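Local coordinates for MUTM (fpg) protein (PDB 1EE8) that belongs to the MutM (Fpg) family of bacterial DNA-repair proteins, which pair a helical H2TH domain with a zinc finger, at residues A[130-135]-A[189-194]; A[137-142]-A[180-185]; A[118-123]-A[152-157]; A[144-149]-A[171-176]. All coordinates share one frame; numbering follows the deposited sequence.

Interaction 1 (A[130-135]-A[189-194]); sequences FAFPGF and RLYRAL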
loop_
_atom_site.group_PDB
_atom_site.type_symbol
_atom_site.label_atom_id
_atom_site.label_comp_id
_atom_site.label_asym_id
_atom_site.label_seq_id
_atom_site.Cartn_x
_atom_site.Cartn_y
_atom_site.Cartn_z
ATOM N N PHE A 130 -15.083 -7.853 30.117
ATOM C CA PHE A 130 -15.800 -9.123 30.038
ATOM C C PHE A 130 -16.591 -9.244 31.342
ATOM O O PHE A 130 -16.034 -9.625 32.378
ATOM C CB PHE A 130 -14.811 -10.285 29.911
ATOM C CG PHE A 130 -15.468 -11.624 29.708
ATOM C CD1 PHE A 130 -15.054 -12.734 30.435
ATOM C CD2 PHE A 130 -16.499 -11.776 28.787
ATOM C CE1 PHE A 130 -15.658 -13.974 30.248
ATOM C CE2 PHE A 130 -17.106 -13.008 28.595
ATOM C CZ PHE A 130 -16.687 -14.110 29.328
ATOM N N ALA A 131 -17.883 -8.916 31.280
ATOM C CA ALA A 131 -18.758 -8.941 32.453
ATOM C C ALA A 131 -19.830 -10.025 32.415
ATOM O O ALA A 131 -20.346 -10.374 31.352
ATOM C CB ALA A 131 -19.415 -7.575 32.629
ATOM N N PHE A 132 -20.181 -10.531 33.594
ATOM C CA PHE A 132 -21.168 -11.597 33.715
ATOM C C PHE A 132 -22.581 -11.264 33.218
ATOM O O PHE A 132 -23.217 -12.084 32.549
ATOM C CB PHE A 132 -21.224 -12.089 35.167
ATOM C CG PHE A 132 -22.172 -13.230 35.375
ATOM C CD1 PHE A 132 -23.425 -13.016 35.941
ATOM C CD2 PHE A 132 -21.839 -14.509 34.943
ATOM C CE1 PHE A 132 -24.336 -14.056 36.068
ATOM C CE2 PHE A 132 -22.741 -15.556 35.063
ATOM C CZ PHE A 132 -23.994 -15.334 35.626
ATOM N N PRO A 133 -23.097 -10.066 33.542
ATOM C CA PRO A 133 -24.445 -9.715 33.081
ATOM C C PRO A 133 -24.594 -9.902 31.571
ATOM O O PRO A 133 -25.509 -10.586 31.106
ATOM C CB PRO A 133 -24.581 -8.254 33.509
ATOM C CG PRO A 133 -23.784 -8.224 34.791
ATOM C CD PRO A 133 -22.541 -9.005 34.399
ATOM N N GLY A 134 -23.686 -9.291 30.813
ATOM C CA GLY A 134 -23.726 -9.409 29.367
ATOM C C GLY A 134 -23.543 -10.850 28.931
ATOM O O GLY A 134 -24.280 -11.353 28.079
ATOM N N PHE A 135 -22.559 -11.520 29.527
ATOM C CA PHE A 135 -22.277 -12.914 29.209
ATOM C C PHE A 135 -23.516 -13.764 29.448
ATOM O O PHE A 135 -23.949 -14.513 28.570
ATOM C CB PHE A 135 -21.105 -13.425 30.063
ATOM C CG PHE A 135 -20.807 -14.891 29.872
ATOM C CD1 PHE A 135 -21.096 -15.810 30.879
ATOM C CD2 PHE A 135 -20.254 -15.354 28.679
ATOM C CE1 PHE A 135 -20.837 -17.175 30.702
ATOM C CE2 PHE A 135 -19.991 -16.713 28.489
ATOM C CZ PHE A 135 -20.285 -17.626 29.505
ATOM N N ARG A 189 -20.428 -20.410 36.839
ATOM C CA ARG A 189 -19.330 -21.377 36.870
ATOM C C ARG A 189 -18.573 -21.346 35.545
ATOM O O ARG A 189 -17.343 -21.354 35.517
ATOM C CB ARG A 189 -19.847 -22.796 37.108
ATOM C CG ARG A 189 -20.303 -23.077 38.519
ATOM C CD ARG A 189 -19.933 -24.497 38.923
ATOM N NE ARG A 189 -20.520 -25.507 38.047
ATOM C CZ ARG A 189 -21.792 -25.881 38.080
ATOM N NH1 ARG A 189 -22.230 -26.812 37.242
ATOM N NH2 ARG A 189 -22.626 -25.332 38.958
ATOM N N LEU A 190 -19.323 -21.311 34.447
ATOM C CA LEU A 190 -18.728 -21.274 33.120
ATOM C C LEU A 190 -17.947 -19.973 32.925
ATOM O O LEU A 190 -16.883 -19.957 32.297
ATOM C CB LEU A 190 -19.824 -21.408 32.059
ATOM C CG LEU A 190 -19.361 -21.491 30.601
ATOM C CD1 LEU A 190 -18.266 -22.540 30.468
ATOM C CD2 LEU A 190 -20.541 -21.830 29.710
ATOM N N TYR A 191 -18.476 -18.885 33.479
ATOM C CA TYR A 191 -17.838 -17.572 33.389
ATOM C C TYR A 191 -16.482 -17.603 34.070
ATOM O O TYR A 191 -15.483 -17.156 33.514
ATOM C CB TYR A 191 -18.719 -16.511 34.063
ATOM C CG TYR A 191 -18.100 -15.128 34.151
ATOM C CD1 TYR A 191 -18.081 -14.274 33.046
ATOM C CD2 TYR A 191 -17.527 -14.678 35.339
ATOM C CE1 TYR A 191 -17.506 -13.005 33.124
ATOM C CE2 TYR A 191 -16.952 -13.416 35.430
ATOM C CZ TYR A 191 -16.946 -12.582 34.318
ATOM O OH TYR A 191 -16.390 -11.324 34.408
ATOM N N ARG A 192 -16.455 -18.143 35.281
ATOM C CA ARG A 192 -15.233 -18.227 36.067
ATOM C C ARG A 192 -14.231 -19.229 35.481
ATOM O O ARG A 192 -13.027 -18.951 35.392
ATOM C CB ARG A 192 -15.600 -18.615 37.502
ATOM C CG ARG A 192 -14.439 -18.696 38.467
ATOM C CD ARG A 192 -14.951 -19.023 39.870
ATOM N NE ARG A 192 -13.885 -19.489 40.753
ATOM C CZ ARG A 192 -14.081 -19.898 42.001
ATOM N NH1 ARG A 192 -15.307 -19.896 42.513
ATOM N NH2 ARG A 192 -13.056 -20.310 42.737
ATOM N N ALA A 193 -14.730 -20.395 35.087
ATOM C CA ALA A 193 -13.868 -21.429 34.516
ATOM C C ALA A 193 -13.186 -20.935 33.239
ATOM O O ALA A 193 -11.989 -21.135 33.034
ATOM C CB ALA A 193 -14.687 -22.676 34.219
ATOM N N LEU A 194 -13.962 -20.289 32.379
ATOM C CA LEU A 194 -13.439 -19.773 31.124
ATOM C C LEU A 194 -12.281 -18.805 31.363
ATOM O O LEU A 194 -11.242 -18.894 30.711
ATOM C CB LEU A 194 -14.558 -19.067 30.357
ATOM C CG LEU A 194 -14.310 -18.694 28.900
ATOM C CD1 LEU A 194 -13.783 -19.898 28.128
ATOM C CD2 LEU A 194 -15.622 -18.207 28.292
#
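Tyr191 of helix 184-203 reaches into a cluster of three phenylalanines: Phe132 and Phe135 in the first turn of helix 132-140 and Phe130 just before it. The polar part of the contact is a single hydrogen bond. Tyr191 OH donates to Phe130 O at 2.7 Å, and it lies 27° out of that carbonyl's plane. This bond pins the far end of the tyrosine to Phe130, which precedes the N-cap residue Ala131.

The aromatic contacts differ in kind. The Phe130 and Tyr191 planes are 29° apart and the rings are offset, with little overlap. Tyr191 CE1 sits over one face of Phe130, near its rim, with Phe130 CE1 3.6 Å away. Phe132 turns its edge to the face of Tyr191, with the planes at 81°. Its CB lies over the centre of the tyrosine ring, 4.2 Å from the centroid, as a CH-pi contact. Phe135 meets the tyrosine obliquely.

Aliphatic packing completes the contact. Leu190 CG lies at the edge of the Phe135 ring, 4.1 Å from CZ. Leu194 CD2 approaches Phe130 CZ.

Around this cluster, Leu190 also packs on Leu146 and Leu150 of helix 146-152. Leu168 and Ala167 of helix 161-170 touch Leu190 and Leu194, respectively.

Interaction 2 (A[137-142]-A[180-185]); sequences RGLKES and RSLTEE
The backbones of Lys140 and Arg180 come together closely, with their CA atoms 4.2 Å apart. Segment 137-142 is the end of helix 132-140 and the turn that follows. Segment 180-185 holds the turn before helix 184-203 and that helix's first residues, with Thr183 at the N-cap. One weak backbone bond joins them: Arg180 N donates to Ser142 O at 3.0 Å, with an N-H...O angle of 128°.

Lys140 carries most of the polar contact. Its CB starts away from the other segment. The bend at chi2 (-61°) turns CD back, and the amine ends between two carbonyls. NZ donates to Arg180 O at 2.6 Å, nearly along the C=O axis. It also donates to Leu182 O at 2.9 Å, from 26° out of that carbonyl's plane.

Arg180 runs its aliphatic part past the Ser142 carbonyl, with CG 3.0 Å from Ser142 O. Its guanidinium lies obliquely near the carbonyls of Lys140 and Glu141. Beside these polar groups, Leu139 CD1 meets Leu182 CD1 at 4.3 Å. Both leucines also touch Leu146 of helix 146-152.

The chemistry is that of a charged amine clasped by two main-chain carbonyls. Lys140 thus ties the end of one helix to the turn that begins another. The positive charge would be partly offset by the two carbonyl dipoles.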
loop_
_atom_site.group_PDB
_atom_site.type_symbol
_atom_site.label_atom_id
_atom_site.label_comp_id
_atom_site.label_asym_id
_atom_site.label_seq_id
_atom_site.Cartn_x
_atom_site.Cartn_y
_atom_site.Cartn_z
ATOM N N ARG A 137 -26.674 -12.784 29.770
ATOM C CA ARG A 137 -27.723 -12.389 28.831
ATOM C C ARG A 137 -27.463 -13.003 27.459
ATOM O O ARG A 137 -28.390 -13.466 26.786
ATOM C CB ARG A 137 -27.790 -10.862 28.700
ATOM C CG ARG A 137 -28.742 -10.392 27.598
ATOM C CD ARG A 137 -29.020 -8.881 27.629
ATOM N NE ARG A 137 -27.812 -8.055 27.614
ATOM C CZ ARG A 137 -27.125 -7.703 28.701
ATOM N NH1 ARG A 137 -27.518 -8.101 29.905
ATOM N NH2 ARG A 137 -26.043 -6.948 28.585
ATOM N N GLY A 138 -26.195 -13.006 27.055
ATOM C CA GLY A 138 -25.826 -13.564 25.768
ATOM C C GLY A 138 -26.163 -15.034 25.661
ATOM O O GLY A 138 -26.459 -15.538 24.578
ATOM N N LEU A 139 -26.128 -15.732 26.790
ATOM C CA LEU A 139 -26.434 -17.155 26.799
ATOM C C LEU A 139 -27.940 -17.394 26.802
ATOM O O LEU A 139 -28.439 -18.307 26.138
ATOM C CB LEU A 139 -25.792 -17.816 28.025
ATOM C CG LEU A 139 -24.272 -17.657 28.132
ATOM C CD1 LEU A 139 -23.784 -18.198 29.464
ATOM C CD2 LEU A 139 -23.603 -18.385 26.973
ATOM N N LYS A 140 -28.665 -16.567 27.547
ATOM C CA LYS A 140 -30.114 -16.704 27.646
ATOM C C LYS A 140 -30.865 -16.403 26.353
ATOM O O LYS A 140 -32.054 -16.703 26.239
ATOM C CB LYS A 140 -30.653 -15.820 28.774
ATOM C CG LYS A 140 -30.518 -16.449 30.153
ATOM C CD LYS A 140 -31.302 -17.755 30.224
ATOM C CE LYS A 140 -31.171 -18.428 31.584
ATOM N NZ LYS A 140 -31.930 -19.713 31.631
ATOM N N GLU A 141 -30.169 -15.824 25.381
ATOM C CA GLU A 141 -30.789 -15.493 24.105
ATOM C C GLU A 141 -30.562 -16.568 23.046
ATOM O O GLU A 141 -31.016 -16.427 21.914
ATOM C CB GLU A 141 -30.249 -14.155 23.592
ATOM C CG GLU A 141 -30.617 -12.968 24.468
ATOM C CD GLU A 141 -30.067 -11.650 23.949
ATOM O OE1 GLU A 141 -30.520 -10.591 24.437
ATOM O OE2 GLU A 141 -29.182 -11.666 23.063
ATOM N N SER A 142 -29.883 -17.653 23.411
ATOM C CA SER A 142 -29.599 -18.699 22.438
ATOM C C SER A 142 -30.129 -20.086 22.768
ATOM O O SER A 142 -30.044 -20.550 23.905
ATOM C CB SER A 142 -28.089 -18.799 22.212
ATOM O OG SER A 142 -27.510 -17.520 22.021
ATOM N N ARG A 180 -29.335 -21.498 26.611
ATOM C CA ARG A 180 -30.339 -20.873 27.467
ATOM C C ARG A 180 -30.788 -21.758 28.628
ATOM O O ARG A 180 -31.321 -21.266 29.624
ATOM C CB ARG A 180 -31.561 -20.473 26.634
ATOM C CG ARG A 180 -32.138 -21.603 25.798
ATOM C CD ARG A 180 -33.474 -21.199 25.204
ATOM N NE ARG A 180 -33.421 -19.839 24.679
ATOM C CZ ARG A 180 -34.440 -19.219 24.092
ATOM N NH1 ARG A 180 -35.603 -19.843 23.948
ATOM N NH2 ARG A 180 -34.295 -17.967 23.663
ATOM N N SER A 181 -30.575 -23.063 28.495
ATOM C CA SER A 181 -30.973 -24.002 29.535
ATOM C C SER A 181 -30.183 -23.794 30.817
ATOM O O SER A 181 -30.569 -24.292 31.872
ATOM C CB SER A 181 -30.778 -25.444 29.058
ATOM O OG SER A 181 -29.407 -25.802 29.054
ATOM N N LEU A 182 -29.082 -23.055 30.733
ATOM C CA LEU A 182 -28.248 -22.816 31.911
ATOM C C LEU A 182 -28.894 -21.928 32.958
ATOM O O LEU A 182 -29.568 -20.960 32.628
ATOM C CB LEU A 182 -26.909 -22.182 31.516
ATOM C CG LEU A 182 -25.824 -23.047 30.872
ATOM C CD1 LEU A 182 -24.537 -22.232 30.772
ATOM C CD2 LEU A 182 -25.588 -24.301 31.710
ATOM N N THR A 183 -28.677 -22.263 34.225
ATOM C CA THR A 183 -29.199 -21.459 35.321
ATOM C C THR A 183 -28.130 -20.390 35.528
ATOM O O THR A 183 -27.046 -20.489 34.955
ATOM C CB THR A 183 -29.345 -22.276 36.622
ATOM O OG1 THR A 183 -28.048 -22.677 37.087
ATOM C CG2 THR A 183 -30.205 -23.507 36.378
ATOM N N GLU A 184 -28.417 -19.380 36.340
ATOM C CA GLU A 184 -27.432 -18.329 36.561
ATOM C C GLU A 184 -26.215 -18.855 37.313
ATOM O O GLU A 184 -25.098 -18.369 37.130
ATOM C CB GLU A 184 -28.049 -17.157 37.330
ATOM C CG GLU A 184 -27.111 -15.966 37.430
ATOM C CD GLU A 184 -27.795 -14.709 37.923
ATOM O OE1 GLU A 184 -28.910 -14.413 37.442
ATOM O OE2 GLU A 184 -27.211 -14.007 38.779
ATOM N N GLU A 185 -26.433 -19.847 38.166
ATOM C CA GLU A 185 -25.338 -20.426 38.928
ATOM C C GLU A 185 -24.448 -21.214 37.967
ATOM O O GLU A 185 -23.225 -21.201 38.082
ATOM C CB GLU A 185 -25.896 -21.332 40.029
ATOM C CG GLU A 185 -24.859 -21.892 40.981
ATOM C CD GLU A 185 -24.076 -23.030 40.373
ATOM O OE1 GLU A 185 -24.708 -23.934 39.777
ATOM O OE2 GLU A 185 -22.834 -23.025 40.501
#

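Interaction 3 (A[118-123]-A[152-157]); sequences LLRLGP and DQRLAA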
loop_
_atom_site.group_PDB
_atom_site.type_symbol
_atom_site.label_atom_id
_atom_site.label_comp_id
_atom_site.label_asym_id
_atom_site.label_seq_id
_atom_site.Cartn_x
_atom_site.Cartn_y
_atom_site.Cartn_z
ATOM N N LEU A 118 -13.214 -8.654 13.136
ATOM C CA LEU A 118 -12.443 -7.821 14.036
ATOM C C LEU A 118 -13.275 -6.660 14.591
ATOM O O LEU A 118 -12.953 -6.097 15.641
ATOM C CB LEU A 118 -11.220 -7.300 13.282
ATOM C CG LEU A 118 -10.034 -6.752 14.061
ATOM C CD1 LEU A 118 -9.667 -7.690 15.196
ATOM C CD2 LEU A 118 -8.871 -6.573 13.095
ATOM N N LEU A 119 -14.354 -6.318 13.892
ATOM C CA LEU A 119 -15.223 -5.220 14.305
ATOM C C LEU A 119 -16.348 -5.628 15.246
ATOM O O LEU A 119 -16.863 -4.800 15.993
ATOM C CB LEU A 119 -15.830 -4.540 13.076
ATOM C CG LEU A 119 -14.882 -3.702 12.220
ATOM C CD1 LEU A 119 -15.616 -3.215 10.983
ATOM C CD2 LEU A 119 -14.356 -2.532 13.037
ATOM N N ARG A 120 -16.736 -6.897 15.208
ATOM C CA ARG A 120 -17.818 -7.369 16.058
ATOM C C ARG A 120 -17.367 -8.212 17.254
ATOM O O ARG A 120 -18.193 -8.624 18.065
ATOM C CB ARG A 120 -18.821 -8.173 15.228
ATOM C CG ARG A 120 -18.232 -9.380 14.529
ATOM C CD ARG A 120 -19.331 -10.353 14.153
ATOM N NE ARG A 120 -18.825 -11.560 13.504
ATOM C CZ ARG A 120 -18.409 -11.617 12.243
ATOM N NH1 ARG A 120 -17.964 -12.762 11.744
ATOM N NH2 ARG A 120 -18.445 -10.535 11.477
ATOM N N LEU A 121 -16.071 -8.482 17.363
ATOM C CA LEU A 121 -15.570 -9.283 18.479
ATOM C C LEU A 121 -16.112 -8.783 19.812
ATOM O O LEU A 121 -16.198 -7.577 20.046
ATOM C CB LEU A 121 -14.040 -9.256 18.516
ATOM C CG LEU A 121 -13.303 -10.027 17.415
ATOM C CD1 LEU A 121 -11.805 -9.805 17.567
ATOM C CD2 LEU A 121 -13.647 -11.509 17.495
ATOM N N GLY A 122 -16.480 -9.715 20.686
ATOM C CA GLY A 122 -16.995 -9.334 21.985
ATOM C C GLY A 122 -15.865 -8.875 22.882
ATOM O O GLY A 122 -14.721 -8.766 22.438
ATOM N N PRO A 123 -16.149 -8.600 24.161
ATOM C CA PRO A 123 -15.099 -8.152 25.078
ATOM C C PRO A 123 -13.975 -9.176 25.243
ATOM O O PRO A 123 -14.196 -10.385 25.123
ATOM C CB PRO A 123 -15.866 -7.911 26.375
ATOM C CG PRO A 123 -16.969 -8.930 26.296
ATOM C CD PRO A 123 -17.425 -8.790 24.871
ATOM N N ASP A 152 -18.669 -18.585 19.229
ATOM C CA ASP A 152 -19.145 -17.456 18.437
ATOM C C ASP A 152 -18.117 -16.336 18.399
ATOM O O ASP A 152 -17.788 -15.826 17.327
ATOM C CB ASP A 152 -20.468 -16.918 18.992
ATOM C CG ASP A 152 -21.593 -16.974 17.966
ATOM O OD1 ASP A 152 -22.661 -16.369 18.214
ATOM O OD2 ASP A 152 -21.406 -17.632 16.913
ATOM N N GLN A 153 -17.624 -15.967 19.576
ATOM C CA GLN A 153 -16.624 -14.916 19.739
ATOM C C GLN A 153 -17.215 -13.518 19.812
ATOM O O GLN A 153 -16.496 -12.526 19.934
ATOM C CB GLN A 153 -15.556 -15.002 18.642
ATOM C CG GLN A 153 -14.669 -16.234 18.800
ATOM C CD GLN A 153 -13.295 -16.045 18.207
ATOM O OE1 GLN A 153 -12.638 -15.033 18.451
ATOM N NE2 GLN A 153 -12.842 -17.028 17.438
ATOM N N ARG A 154 -18.537 -13.443 19.735
ATOM C CA ARG A 154 -19.229 -12.173 19.865
ATOM C C ARG A 154 -19.515 -12.098 21.361
ATOM O O ARG A 154 -19.770 -11.028 21.912
ATOM C CB ARG A 154 -20.536 -12.194 19.079
ATOM C CG ARG A 154 -21.284 -13.510 19.191
ATOM C CD ARG A 154 -22.698 -13.440 18.605
ATOM N NE ARG A 154 -22.732 -13.278 17.152
ATOM C CZ ARG A 154 -22.460 -12.147 16.513
ATOM N NH1 ARG A 154 -22.129 -11.059 17.186
ATOM N NH2 ARG A 154 -22.532 -12.103 15.191
ATOM N N LEU A 155 -19.459 -13.262 22.004
ATOM C CA LEU A 155 -19.685 -13.380 23.440
ATOM C C LEU A 155 -18.360 -13.551 24.170
ATOM O O LEU A 155 -18.171 -13.022 25.261
ATOM C CB LEU A 155 -20.580 -14.583 23.756
ATOM C CG LEU A 155 -22.098 -14.476 23.594
ATOM C CD1 LEU A 155 -22.475 -14.291 22.128
ATOM C CD2 LEU A 155 -22.740 -15.742 24.153
ATOM N N ALA A 156 -17.449 -14.302 23.557
ATOM C CA ALA A 156 -16.137 -14.568 24.138
ATOM C C ALA A 156 -15.060 -14.566 23.054
ATOM O O ALA A 156 -14.731 -15.609 22.489
ATOM C CB ALA A 156 -16.156 -15.921 24.845
ATOM N N ALA A 157 -14.502 -13.396 22.771
ATOM C CA ALA A 157 -13.477 -13.283 21.745
ATOM C C ALA A 157 -12.243 -14.131 22.043
ATOM O O ALA A 157 -11.810 -14.241 23.192
ATOM C CB ALA A 157 -13.074 -11.817 21.572
HETATM O O HOH W 1 -18.508 -14.497 15.240
#
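Gly122 and Gln153 form a close backbone contact that joins the end of helix 117-120 and the turn after it to the loop that follows helix 146-152 and leads toward helix 161-170. Gly122 N donates to Gln153 O at 2.9 Å. The bond is straight, 172° at the hydrogen, and lies in the carbonyl plane on a lone pair. Gly122 has no side chain, and its CA makes a close CA-H...O contact with Arg154 O at 3.3 Å. Gln153, the first residue to leave its helix, has a positive phi of 85°.

Both segments lie in the H2TH region of this Fpg-family protein. Arg50 of strand 42-50 touches Leu121 and Ala157 and donates to Gly122 O, so the contact borders the large beta sheet.

Apolar groups pack beside the backbone bond. Leu121 CB meets Ala157 CB at 4.1 Å. Leu121 and Gln153 lie side by side and point the same way, and Gln153 OE1 accepts from Gly158 N.

Two arginines cross at the more exposed side. Arg154 NH2 lies 3.8 Å from Arg120 CD, and the guanidinium planes are 35° apart. The like charges are probably eased by Asp152, whose OD1 forms a salt bridge with Arg154 NE at 3.3 Å. Asp152 OD2 also pairs with Arg144. A water donates to Asp152 O at 2.6 Å and accepts a weak bond from Arg120 NE.

Interaction 4 (A[144-149]-A[171-176]); sequences RPLKAL and ARLSPF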
loop_
_atom_site.group_PDB
_atom_site.type_symbol
_atom_site.label_atom_id
_atom_site.label_comp_id
_atom_site.label_asym_id
_atom_site.label_seq_id
_atom_site.Cartn_x
_atom_site.Cartn_y
_atom_site.Cartn_z
ATOM N N ARG A 144 -29.054 -22.462 20.784
ATOM C CA ARG A 144 -27.950 -23.240 20.235
ATOM C C ARG A 144 -27.128 -23.852 21.362
ATOM O O ARG A 144 -27.115 -23.338 22.474
ATOM C CB ARG A 144 -27.041 -22.361 19.382
ATOM C CG ARG A 144 -27.612 -21.981 18.031
ATOM C CD ARG A 144 -26.478 -21.591 17.108
ATOM N NE ARG A 144 -25.672 -20.516 17.676
ATOM C CZ ARG A 144 -24.441 -20.219 17.271
ATOM N NH1 ARG A 144 -23.877 -20.923 16.296
ATOM N NH2 ARG A 144 -23.777 -19.218 17.837
ATOM N N PRO A 145 -26.422 -24.957 21.077
ATOM C CA PRO A 145 -25.596 -25.630 22.088
ATOM C C PRO A 145 -24.614 -24.685 22.772
ATOM O O PRO A 145 -23.990 -23.837 22.129
ATOM C CB PRO A 145 -24.883 -26.716 21.286
ATOM C CG PRO A 145 -25.862 -27.014 20.179
ATOM C CD PRO A 145 -26.311 -25.636 19.776
ATOM N N LEU A 146 -24.477 -24.854 24.080
ATOM C CA LEU A 146 -23.584 -24.034 24.886
ATOM C C LEU A 146 -22.221 -23.798 24.240
ATOM O O LEU A 146 -21.762 -22.656 24.143
ATOM C CB LEU A 146 -23.394 -24.684 26.255
ATOM C CG LEU A 146 -22.666 -23.855 27.307
ATOM C CD1 LEU A 146 -23.320 -22.481 27.443
ATOM C CD2 LEU A 146 -22.697 -24.606 28.631
ATOM N N LYS A 147 -21.573 -24.869 23.793
ATOM C CA LYS A 147 -20.260 -24.726 23.188
ATOM C C LYS A 147 -20.250 -23.809 21.964
ATOM O O LYS A 147 -19.298 -23.059 21.768
ATOM C CB LYS A 147 -19.674 -26.090 22.811
ATOM C CG LYS A 147 -18.262 -25.956 22.259
ATOM C CD LYS A 147 -17.641 -27.271 21.846
ATOM C CE LYS A 147 -16.252 -27.023 21.267
ATOM N NZ LYS A 147 -15.575 -28.281 20.884
ATOM N N ALA A 148 -21.294 -23.877 21.144
ATOM C CA ALA A 148 -21.381 -23.022 19.958
ATOM C C ALA A 148 -21.358 -21.553 20.373
ATOM O O ALA A 148 -20.821 -20.701 19.666
ATOM C CB ALA A 148 -22.658 -23.322 19.176
ATOM N N LEU A 149 -21.941 -21.246 21.521
ATOM C CA LEU A 149 -21.937 -19.867 21.981
ATOM C C LEU A 149 -20.562 -19.476 22.502
ATOM O O LEU A 149 -20.217 -18.297 22.543
ATOM C CB LEU A 149 -22.996 -19.655 23.062
ATOM C CG LEU A 149 -24.138 -18.742 22.606
ATOM C CD1 LEU A 149 -24.769 -19.291 21.342
ATOM C CD2 LEU A 149 -25.166 -18.630 23.708
ATOM N N ALA A 171 -15.983 -26.313 34.492
ATOM C CA ALA A 171 -17.264 -25.869 35.038
ATOM C C ALA A 171 -18.272 -27.010 35.158
ATOM O O ALA A 171 -19.392 -26.811 35.626
ATOM C CB ALA A 171 -17.842 -24.758 34.161
ATOM N N ARG A 172 -17.872 -28.202 34.726
ATOM C CA ARG A 172 -18.730 -29.381 34.778
ATOM C C ARG A 172 -20.081 -29.157 34.099
ATOM O O ARG A 172 -21.138 -29.436 34.673
ATOM C CB ARG A 172 -18.940 -29.814 36.232
ATOM C CG ARG A 172 -17.639 -30.149 36.974
ATOM C CD ARG A 172 -16.945 -31.360 36.372
ATOM N NE ARG A 172 -15.908 -31.894 37.256
ATOM C CZ ARG A 172 -14.691 -31.381 37.407
ATOM N NH1 ARG A 172 -14.319 -30.305 36.724
ATOM N NH2 ARG A 172 -13.845 -31.941 38.266
ATOM N N LEU A 173 -20.038 -28.668 32.866
ATOM C CA LEU A 173 -21.251 -28.404 32.100
ATOM C C LEU A 173 -21.231 -29.112 30.753
ATOM O O LEU A 173 -20.177 -29.272 30.130
ATOM C CB LEU A 173 -21.418 -26.897 31.881
ATOM C CG LEU A 173 -21.660 -26.056 33.133
ATOM C CD1 LEU A 173 -21.682 -24.571 32.766
ATOM C CD2 LEU A 173 -22.977 -26.476 33.773
ATOM N N SER A 174 -22.404 -29.538 30.303
ATOM C CA SER A 174 -22.499 -30.216 29.024
ATOM C C SER A 174 -22.264 -29.248 27.873
ATOM O O SER A 174 -22.851 -28.169 27.826
ATOM C CB SER A 174 -23.868 -30.852 28.850
ATOM O OG SER A 174 -24.010 -31.323 27.530
ATOM N N PRO A 175 -21.397 -29.627 26.926
ATOM C CA PRO A 175 -21.105 -28.770 25.777
ATOM C C PRO A 175 -22.301 -28.738 24.829
ATOM O O PRO A 175 -22.490 -27.784 24.075
ATOM C CB PRO A 175 -19.911 -29.463 25.119
ATOM C CG PRO A 175 -19.321 -30.305 26.218
ATOM C CD PRO A 175 -20.530 -30.814 26.924
ATOM N N PHE A 176 -23.119 -29.782 24.900
ATOM C CA PHE A 176 -24.254 -29.936 24.000
ATOM C C PHE A 176 -25.627 -29.425 24.421
ATOM O O PHE A 176 -26.535 -29.347 23.590
ATOM C CB PHE A 176 -24.349 -31.410 23.605
ATOM C CG PHE A 176 -23.010 -32.043 23.357
ATOM C CD1 PHE A 176 -22.415 -32.848 24.327
ATOM C CD2 PHE A 176 -22.314 -31.784 22.182
ATOM C CE1 PHE A 176 -21.148 -33.380 24.132
ATOM C CE2 PHE A 176 -21.042 -32.314 21.979
ATOM C CZ PHE A 176 -20.458 -33.113 22.956
#
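Leu146 meets Leu173 and Ser174 because its CG stands anti to the backbone N (chi1 -171°), while chi2 (52°) turns CD1 aside and leaves CD2 roughly anti to CA. In Lys147, CG is likewise anti to N (chi1 -176°), and the extended chain leaves the contact after CB.

The site lies in the H2TH domain, where the start of helix 146-152 meets the loop between helices 161-170 and 184-203. Pro145 is the N-cap. An ST turn shapes the loop: Ser174 OG accepts from Phe176 N at 3.2 Å.

One backbone bond joins the segments. Lys147 N donates to Pro175 O at 3.1 Å, in the carbonyl plane on a lone pair. An acceptor from the loop meets an N-H in the helix's first turn. Pro145 CB lies near the carbonyl oxygens of Pro175 and Phe176. Leu146 CD2 is 3.7 Å from Ser174 O and 4.2 Å from Leu173 CB.

The zinc-bearing region lies close by. The Pro175 side chain is about 12 Å from the zinc ion and packs on Thr255 and Phe257. Lys147 NZ forms a salt bridge with Asp165 and a hydrogen bond with Thr255. Pro175 CB sits over the centre of the Phe176 ring, 4.1 Å above its plane.

How the interactions relate
All four contacts lie in the H2TH domain. Interactions 1 and 2 share helices 132-140 and 184-203, and their centres are about 11 Å apart. The centre of interaction 4 is about 11 Å from that of interaction 2 and about 13 Å from that of interaction 1. Along the chain, 144-149/171-176 lies within the span of interaction 2, which itself lies within that of interaction 1. The segments of interaction 3 alternate with those of each other contact. Leu146, Leu182 and Leu190 join interactions 1, 2 and 4 in one apolar core. Interaction 3 joins through Leu155, which packs on Leu139 and Leu149. The sheet lies beside interaction 3 and the zinc finger beside interaction 4.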